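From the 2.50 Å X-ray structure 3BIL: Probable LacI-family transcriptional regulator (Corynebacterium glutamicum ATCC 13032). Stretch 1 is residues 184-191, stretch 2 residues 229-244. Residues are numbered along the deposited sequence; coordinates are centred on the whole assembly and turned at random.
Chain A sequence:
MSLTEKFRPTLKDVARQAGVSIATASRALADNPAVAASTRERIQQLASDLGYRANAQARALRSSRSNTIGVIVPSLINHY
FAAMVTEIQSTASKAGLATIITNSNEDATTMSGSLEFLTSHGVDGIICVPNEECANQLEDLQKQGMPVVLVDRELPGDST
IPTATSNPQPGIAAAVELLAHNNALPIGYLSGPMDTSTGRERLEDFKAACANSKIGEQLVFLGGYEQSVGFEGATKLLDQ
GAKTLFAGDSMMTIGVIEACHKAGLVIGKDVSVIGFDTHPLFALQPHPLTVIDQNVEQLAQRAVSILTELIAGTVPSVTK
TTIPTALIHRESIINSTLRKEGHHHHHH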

ATOM      1  N   ALA A 184     -16.564 -24.373 -11.311  1.00 36.91           N
ATOM      2  CA  ALA A 184     -15.598 -24.180 -10.263  1.00 35.53           C
ATOM      3  C   ALA A 184     -16.423 -23.893  -9.017  1.00 38.00           C
ATOM      4  O   ALA A 184     -16.262 -22.864  -8.364  1.00 36.89           O
ATOM      5  CB  ALA A 184     -14.667 -23.025 -10.613  1.00 34.62           C
ATOM      6  N   LEU A 185     -17.334 -24.816  -8.709  1.00 34.20           N
ATOM      7  CA  LEU A 185     -18.322 -24.598  -7.693  1.00 28.86           C
ATOM      8  C   LEU A 185     -18.111 -25.613  -6.616  1.00 29.90           C
ATOM      9  O   LEU A 185     -17.596 -26.702  -6.924  1.00 35.37           O
ATOM     10  CB  LEU A 185     -19.720 -24.816  -8.269  1.00 24.87           C
ATOM     11  CG  LEU A 185     -20.290 -23.957  -9.388  1.00 29.20           C
ATOM     12  CD1 LEU A 185     -21.766 -24.440  -9.634  1.00 28.07           C
ATOM     13  CD2 LEU A 185     -20.202 -22.409  -9.103  1.00 23.02           C
ATOM     14  N   PRO A 186     -18.591 -25.325  -5.373  1.00 25.74           N
ATOM     15  CA  PRO A 186     -19.260 -24.098  -4.916  1.00 23.19           C
ATOM     16  C   PRO A 186     -18.344 -22.929  -4.646  1.00 24.32           C
ATOM     17  O   PRO A 186     -17.148 -23.109  -4.375  1.00 26.90           O
ATOM     18  CB  PRO A 186     -19.955 -24.512  -3.582  1.00 21.52           C
ATOM     19  CG  PRO A 186     -19.380 -25.775  -3.192  1.00 20.44           C
ATOM     20  CD  PRO A 186     -18.580 -26.368  -4.331  1.00 24.05           C
ATOM     21  N   ILE A 187     -18.932 -21.738  -4.656  1.00 24.39           N
ATOM     22  CA  ILE A 187     -18.207 -20.536  -4.440  1.00 26.69           C
ATOM     23  C   ILE A 187     -18.372 -20.093  -2.985  1.00 31.88           C
ATOM     24  O   ILE A 187     -19.493 -19.999  -2.473  1.00 35.44           O
ATOM     25  CB  ILE A 187     -18.705 -19.419  -5.402  1.00 29.42           C
ATOM     26  CG1 ILE A 187     -18.633 -19.893  -6.859  1.00 30.43           C
ATOM     27  CG2 ILE A 187     -17.902 -18.072  -5.191  1.00 29.24           C
ATOM     28  CD1 ILE A 187     -19.424 -19.044  -7.863  1.00 25.34           C
ATOM     29  N   GLY A 188     -17.248 -19.822  -2.319  1.00 31.40           N
ATOM     30  CA  GLY A 188     -17.242 -19.168  -1.036  1.00 25.76           C
ATOM     31  C   GLY A 188     -17.000 -17.693  -1.253  1.00 24.85           C
ATOM     32  O   GLY A 188     -15.879 -17.267  -1.486  1.00 29.51           O
ATOM     33  N   TYR A 189     -18.042 -16.892  -1.171  1.00 23.39           N
ATOM     34  CA  TYR A 189     -17.867 -15.468  -1.346  1.00 24.22           C
ATOM     35  C   TYR A 189     -17.589 -14.864   0.005  1.00 31.43           C
ATOM     36  O   TYR A 189     -18.276 -15.126   0.997  1.00 35.01           O
ATOM     37  CB  TYR A 189     -19.076 -14.820  -2.005  1.00 20.46           C
ATOM     38  CG  TYR A 189     -19.015 -13.287  -2.083  1.00 22.52           C
ATOM     39  CD1 TYR A 189     -18.380 -12.652  -3.149  1.00 19.18           C
ATOM     40  CD2 TYR A 189     -19.618 -12.477  -1.104  1.00 20.24           C
ATOM     41  CE1 TYR A 189     -18.321 -11.298  -3.232  1.00 21.45           C
ATOM     42  CE2 TYR A 189     -19.549 -11.082  -1.182  1.00 15.20           C
ATOM     43  CZ  TYR A 189     -18.885 -10.518  -2.243  1.00 18.31           C
ATOM     44  OH  TYR A 189     -18.799  -9.173  -2.379  1.00 22.96           O
ATOM     45  N   LEU A 190     -16.548 -14.060   0.040  1.00 35.24           N
ATOM     46  CA  LEU A 190     -16.068 -13.533   1.274  1.00 35.66           C
ATOM     47  C   LEU A 190     -16.409 -12.056   1.273  1.00 34.13           C
ATOM     48  O   LEU A 190     -15.732 -11.236   0.666  1.00 39.72           O
ATOM     49  CB  LEU A 190     -14.572 -13.862   1.429  1.00 35.75           C
ATOM     50  CG  LEU A 190     -13.868 -13.489   2.730  1.00 40.48           C
ATOM     51  CD1 LEU A 190     -14.288 -14.453   3.801  1.00 44.44           C
ATOM     52  CD2 LEU A 190     -12.351 -13.490   2.605  1.00 38.83           C
ATOM     53  N   SER A 191     -17.511 -11.747   1.933  1.00 35.30           N
ATOM     54  CA  SER A 191     -18.056 -10.391   2.032  1.00 39.95           C
ATOM     55  C   SER A 191     -17.164  -9.393   2.738  1.00 43.88           C
ATOM     56  O   SER A 191     -16.181  -9.749   3.425  1.00 49.47           O
ATOM     57  CB  SER A 191     -19.398 -10.462   2.770  1.00 43.73           C
ATOM     58  OG  SER A 191     -19.971  -9.202   2.977  1.00 44.44           O
TER
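Stretch 2, residues 229-244: VGFEGATKLLDQGAKT

Stretch 2 reaches stretch 1 in two ways: its helix packs over the strand, and the chain then turns back and joins the strand edge to edge. The helix runs through Val229 to Asp239, having begun earlier in the chain, and its axis passes 8.7 Å from that of the strand around Ile187 to Leu190. Their directions differ by 164°, so the two run nearly antiparallel. After Asp239 the chain reverses, and Thr244 meets Ile187 in a parallel bridge with the CA atoms 4.7 Å apart. This is the compact logic of a helix followed by a parallel strand: the amides of the helix from Gly233 onward bond within it, while the returning segment takes up Gly188 N and the carbonyls of Pro186 and Ala184.

The polar account is settled mostly by backbone. Pro186 has no N-H to give, but its carbonyl is well used: Lys243 N donates to Pro186 O at 2.9 Å with an angle of 159°, and Thr244 N adds a weak bond to the same Pro186 O at 3.3 Å and 131°. One residue beyond the bridge, Gly188 N donates to Thr244 O at 2.7 Å and 163°, so the bridging Thr244 is bound through both its N and its O. Its hydroxyl is also satisfied: Thr244 OG1, with chi1 in m, donates to Ala184 O at 2.8 Å. A buried threonine thus places its one side-chain donor on a loop carbonyl just ahead of the strand, while its methyl CG2 lies 4.1 Å from Ile187 CG2 on the shared face of the sheet. Leu185 and Pro186 are joined by a cis peptide, and the aliphatic part of Lys243 covers this segment, its CE 3.2 Å from Leu185 O and 3.8 Å from Pro186 CD.

The helix contributes no hydrogen bond to the strand; its amides from Gly233 onward are spent within the helix: Gly233 N on Val229 O at 2.8 Å, Ala234 N on Gly230 O at 2.7 Å, Leu237 N on Gly233 O at 3.0 Å. At its end, Ala242 N returns to Leu237 O at 2.8 Å, helping to hold the turn. Gly241, at phi 101°, has a backbone conformation that by itself calls for glycine.

What the helix offers instead is shape. Leu190 (chi1 t, chi2 p) points toward it, with CD1 3.8 Å from Gly233 CA and 3.9 Å from Leu237 CD1, and CD2 3.7 Å from Gly230 O. A CB on Gly233 would come within 2.6 Å of Leu190 CD1, so the bare backbone there is what admits the leucine. The favour is returned at Gly188, whose CA lies 3.9 Å from Leu237 CD2; a CB here would stand 3.0 Å from both Leu237 CB and Ala242 CB. Tyr189, between these two strand residues, points away. The rule is reciprocal: each element sets a leucine against a glycine of the other, and hydrogen bonding is left to the returning chain.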

ATOM      1  N   VAL A 229      -9.793 -11.325   9.907  1.00 40.55           N
ATOM      2  CA  VAL A 229     -11.176 -11.651   9.616  1.00 42.03           C
ATOM      3  C   VAL A 229     -11.383 -12.426   8.276  1.00 41.86           C
ATOM      4  O   VAL A 229     -12.202 -13.348   8.201  1.00 38.15           O
ATOM      5  CB  VAL A 229     -12.008 -10.394   9.685  1.00 46.23           C
ATOM      6  CG1 VAL A 229     -13.440 -10.637   9.167  1.00 46.12           C
ATOM      7  CG2 VAL A 229     -11.982  -9.841  11.151  1.00 46.00           C
ATOM      8  N   GLY A 230     -10.602 -12.078   7.251  1.00 39.49           N
ATOM      9  CA  GLY A 230     -10.665 -12.737   5.951  1.00 32.48           C
ATOM     10  C   GLY A 230      -9.977 -14.075   5.969  1.00 35.06           C
ATOM     11  O   GLY A 230     -10.466 -15.048   5.394  1.00 38.85           O
ATOM     12  N   PHE A 231      -8.839 -14.139   6.637  1.00 32.46           N
ATOM     13  CA  PHE A 231      -8.170 -15.406   6.849  1.00 30.53           C
ATOM     14  C   PHE A 231      -9.098 -16.423   7.556  1.00 30.20           C
ATOM     15  O   PHE A 231      -9.142 -17.628   7.188  1.00 27.59           O
ATOM     16  CB  PHE A 231      -6.816 -15.202   7.592  1.00 28.76           C
ATOM     17  CG  PHE A 231      -6.189 -16.480   8.077  1.00 29.13           C
ATOM     18  CD1 PHE A 231      -5.930 -17.528   7.199  1.00 26.20           C
ATOM     19  CD2 PHE A 231      -5.885 -16.653   9.426  1.00 36.29           C
ATOM     20  CE1 PHE A 231      -5.363 -18.756   7.649  1.00 29.04           C
ATOM     21  CE2 PHE A 231      -5.311 -17.891   9.902  1.00 36.51           C
ATOM     22  CZ  PHE A 231      -5.055 -18.940   9.001  1.00 29.62           C
ATOM     23  N   GLU A 232      -9.833 -15.946   8.561  1.00 33.58           N
ATOM     24  CA  GLU A 232     -10.691 -16.829   9.376  1.00 36.12           C
ATOM     25  C   GLU A 232     -11.883 -17.181   8.481  1.00 35.36           C
ATOM     26  O   GLU A 232     -12.187 -18.351   8.221  1.00 32.58           O
ATOM     27  CB  GLU A 232     -11.128 -16.100  10.655  1.00 43.30           C
ATOM     28  CG  GLU A 232     -10.952 -16.883  11.978  1.00 50.98           C
ATOM     29  CD  GLU A 232      -9.528 -17.445  12.210  1.00 52.79           C
ATOM     30  OE1 GLU A 232      -9.285 -18.631  11.893  1.00 53.99           O
ATOM     31  OE2 GLU A 232      -8.658 -16.708  12.723  1.00 56.47           O
ATOM     32  N   GLY A 233     -12.503 -16.156   7.919  1.00 30.45           N
ATOM     33  CA  GLY A 233     -13.546 -16.401   6.934  1.00 36.36           C
ATOM     34  C   GLY A 233     -13.189 -17.418   5.847  1.00 36.10           C
ATOM     35  O   GLY A 233     -13.911 -18.392   5.622  1.00 38.90           O
ATOM     36  N   ALA A 234     -12.075 -17.207   5.165  1.00 31.97           N
ATOM     37  CA  ALA A 234     -11.763 -18.049   4.032  1.00 25.90           C
ATOM     38  C   ALA A 234     -11.463 -19.453   4.475  1.00 25.32           C
ATOM     39  O   ALA A 234     -11.773 -20.410   3.776  1.00 26.05           O
ATOM     40  CB  ALA A 234     -10.610 -17.481   3.273  1.00 29.86           C
ATOM     41  N   THR A 235     -10.839 -19.597   5.637  1.00 26.66           N
ATOM     42  CA  THR A 235     -10.519 -20.935   6.151  1.00 27.07           C
ATOM     43  C   THR A 235     -11.823 -21.664   6.476  1.00 23.54           C
ATOM     44  O   THR A 235     -11.924 -22.864   6.297  1.00 26.48           O
ATOM     45  CB  THR A 235      -9.591 -20.832   7.390  1.00 32.17           C
ATOM     46  OG1 THR A 235      -8.455 -20.037   7.033  1.00 31.40           O
ATOM     47  CG2 THR A 235      -9.143 -22.222   7.948  1.00 25.98           C
ATOM     48  N   LYS A 236     -12.842 -20.940   6.916  1.00 27.11           N
ATOM     49  CA  LYS A 236     -14.138 -21.591   7.215  1.00 30.97           C
ATOM     50  C   LYS A 236     -14.930 -22.011   5.996  1.00 32.69           C
ATOM     51  O   LYS A 236     -15.525 -23.102   5.998  1.00 34.70           O
ATOM     52  CB  LYS A 236     -14.949 -20.797   8.227  1.00 28.37           C
ATOM     53  CG  LYS A 236     -14.420 -21.143   9.578  1.00 32.96           C
ATOM     54  CD  LYS A 236     -14.364 -19.968  10.522  1.00 39.93           C
ATOM     55  CE  LYS A 236     -13.549 -20.415  11.741  1.00 44.14           C
ATOM     56  NZ  LYS A 236     -14.153 -19.964  13.011  1.00 41.78           N
ATOM     57  N   LEU A 237     -14.881 -21.182   4.938  1.00 33.38           N
ATOM     58  CA  LEU A 237     -15.450 -21.536   3.611  1.00 29.26           C
ATOM     59  C   LEU A 237     -14.856 -22.828   2.993  1.00 27.46           C
ATOM     60  O   LEU A 237     -15.591 -23.695   2.460  1.00 28.42           O
ATOM     61  CB  LEU A 237     -15.333 -20.349   2.668  1.00 27.91           C
ATOM     62  CG  LEU A 237     -16.252 -19.223   3.136  1.00 28.85           C
ATOM     63  CD1 LEU A 237     -15.862 -17.833   2.610  1.00 17.83           C
ATOM     64  CD2 LEU A 237     -17.734 -19.615   2.855  1.00 27.50           C
ATOM     65  N   LEU A 238     -13.539 -22.960   3.102  1.00 20.33           N
ATOM     66  CA  LEU A 238     -12.824 -24.153   2.674  1.00 27.85           C
ATOM     67  C   LEU A 238     -13.215 -25.356   3.513  1.00 24.50           C
ATOM     68  O   LEU A 238     -13.327 -26.458   2.989  1.00 25.05           O
ATOM     69  CB  LEU A 238     -11.289 -23.940   2.715  1.00 27.83           C
ATOM     70  CG  LEU A 238     -10.634 -22.947   1.760  1.00 28.48           C
ATOM     71  CD1 LEU A 238      -9.225 -22.647   2.264  1.00 33.79           C
ATOM     72  CD2 LEU A 238     -10.559 -23.454   0.319  1.00 25.10           C
ATOM     73  N   ASP A 239     -13.436 -25.152   4.810  1.00 28.51           N
ATOM     74  CA  ASP A 239     -14.023 -26.240   5.653  1.00 32.52           C
ATOM     75  C   ASP A 239     -15.405 -26.665   5.113  1.00 30.67           C
ATOM     76  O   ASP A 239     -15.675 -27.847   4.929  1.00 29.91           O
ATOM     77  CB  ASP A 239     -14.086 -25.842   7.141  1.00 29.77           C
ATOM     78  CG  ASP A 239     -12.695 -25.627   7.753  1.00 38.02           C
ATOM     79  OD1 ASP A 239     -11.759 -26.266   7.218  1.00 37.10           O
ATOM     80  OD2 ASP A 239     -12.520 -24.828   8.745  1.00 36.17           O
ATOM     81  N   GLN A 240     -16.251 -25.680   4.819  1.00 30.32           N
ATOM     82  CA  GLN A 240     -17.618 -25.924   4.335  1.00 29.97           C
ATOM     83  C   GLN A 240     -17.692 -26.396   2.894  1.00 27.91           C
ATOM     84  O   GLN A 240     -18.775 -26.486   2.323  1.00 34.67           O
ATOM     85  CB  GLN A 240     -18.463 -24.657   4.516  1.00 26.19           C
ATOM     86  CG  GLN A 240     -18.741 -24.346   5.948  1.00 23.71           C
ATOM     87  CD  GLN A 240     -19.243 -22.917   6.145  1.00 24.29           C
ATOM     88  OE1 GLN A 240     -20.400 -22.619   5.896  1.00 29.77           O
ATOM     89  NE2 GLN A 240     -18.371 -22.041   6.592  1.00 23.25           N
ATOM     90  N   GLY A 241     -16.542 -26.648   2.284  1.00 32.58           N
ATOM     91  CA  GLY A 241     -16.485 -27.253   0.949  1.00 27.15           C
ATOM     92  C   GLY A 241     -16.216 -26.310  -0.228  1.00 28.29           C
ATOM     93  O   GLY A 241     -16.210 -26.765  -1.370  1.00 25.53           O
ATOM     94  N   ALA A 242     -16.010 -25.011   0.022  1.00 26.42           N
ATOM     95  CA  ALA A 242     -15.760 -24.053  -1.094  1.00 24.92           C
ATOM     96  C   ALA A 242     -14.644 -24.539  -1.957  1.00 28.88           C
ATOM     97  O   ALA A 242     -13.641 -25.013  -1.445  1.00 36.49           O
ATOM     98  CB  ALA A 242     -15.462 -22.612  -0.594  1.00 16.76           C
ATOM     99  N   LYS A 243     -14.850 -24.484  -3.270  1.00 35.45           N
ATOM    100  CA  LYS A 243     -13.803 -24.806  -4.243  1.00 35.02           C
ATOM    101  C   LYS A 243     -13.306 -23.521  -4.928  1.00 31.12           C
ATOM    102  O   LYS A 243     -12.349 -23.548  -5.698  1.00 24.90           O
ATOM    103  CB  LYS A 243     -14.273 -25.897  -5.227  1.00 36.06           C
ATOM    104  CG  LYS A 243     -14.077 -27.304  -4.642  1.00 41.53           C
ATOM    105  CD  LYS A 243     -14.408 -28.453  -5.587  1.00 46.43           C
ATOM    106  CE  LYS A 243     -15.890 -28.908  -5.390  1.00 57.82           C
ATOM    107  NZ  LYS A 243     -16.142 -30.410  -5.356  1.00 56.57           N
ATOM    108  N   THR A 244     -13.948 -22.394  -4.596  1.00 26.60           N
ATOM    109  CA  THR A 244     -13.561 -21.098  -5.097  1.00 21.13           C
ATOM    110  C   THR A 244     -13.698 -20.078  -3.977  1.00 25.52           C
ATOM    111  O   THR A 244     -14.664 -20.100  -3.204  1.00 23.99           O
ATOM    112  CB  THR A 244     -14.406 -20.672  -6.341  1.00 22.78           C
ATOM    113  OG1 THR A 244     -13.975 -21.423  -7.493  1.00 21.50           O
ATOM    114  CG2 THR A 244     -14.228 -19.166  -6.695  1.00 20.29           C
TER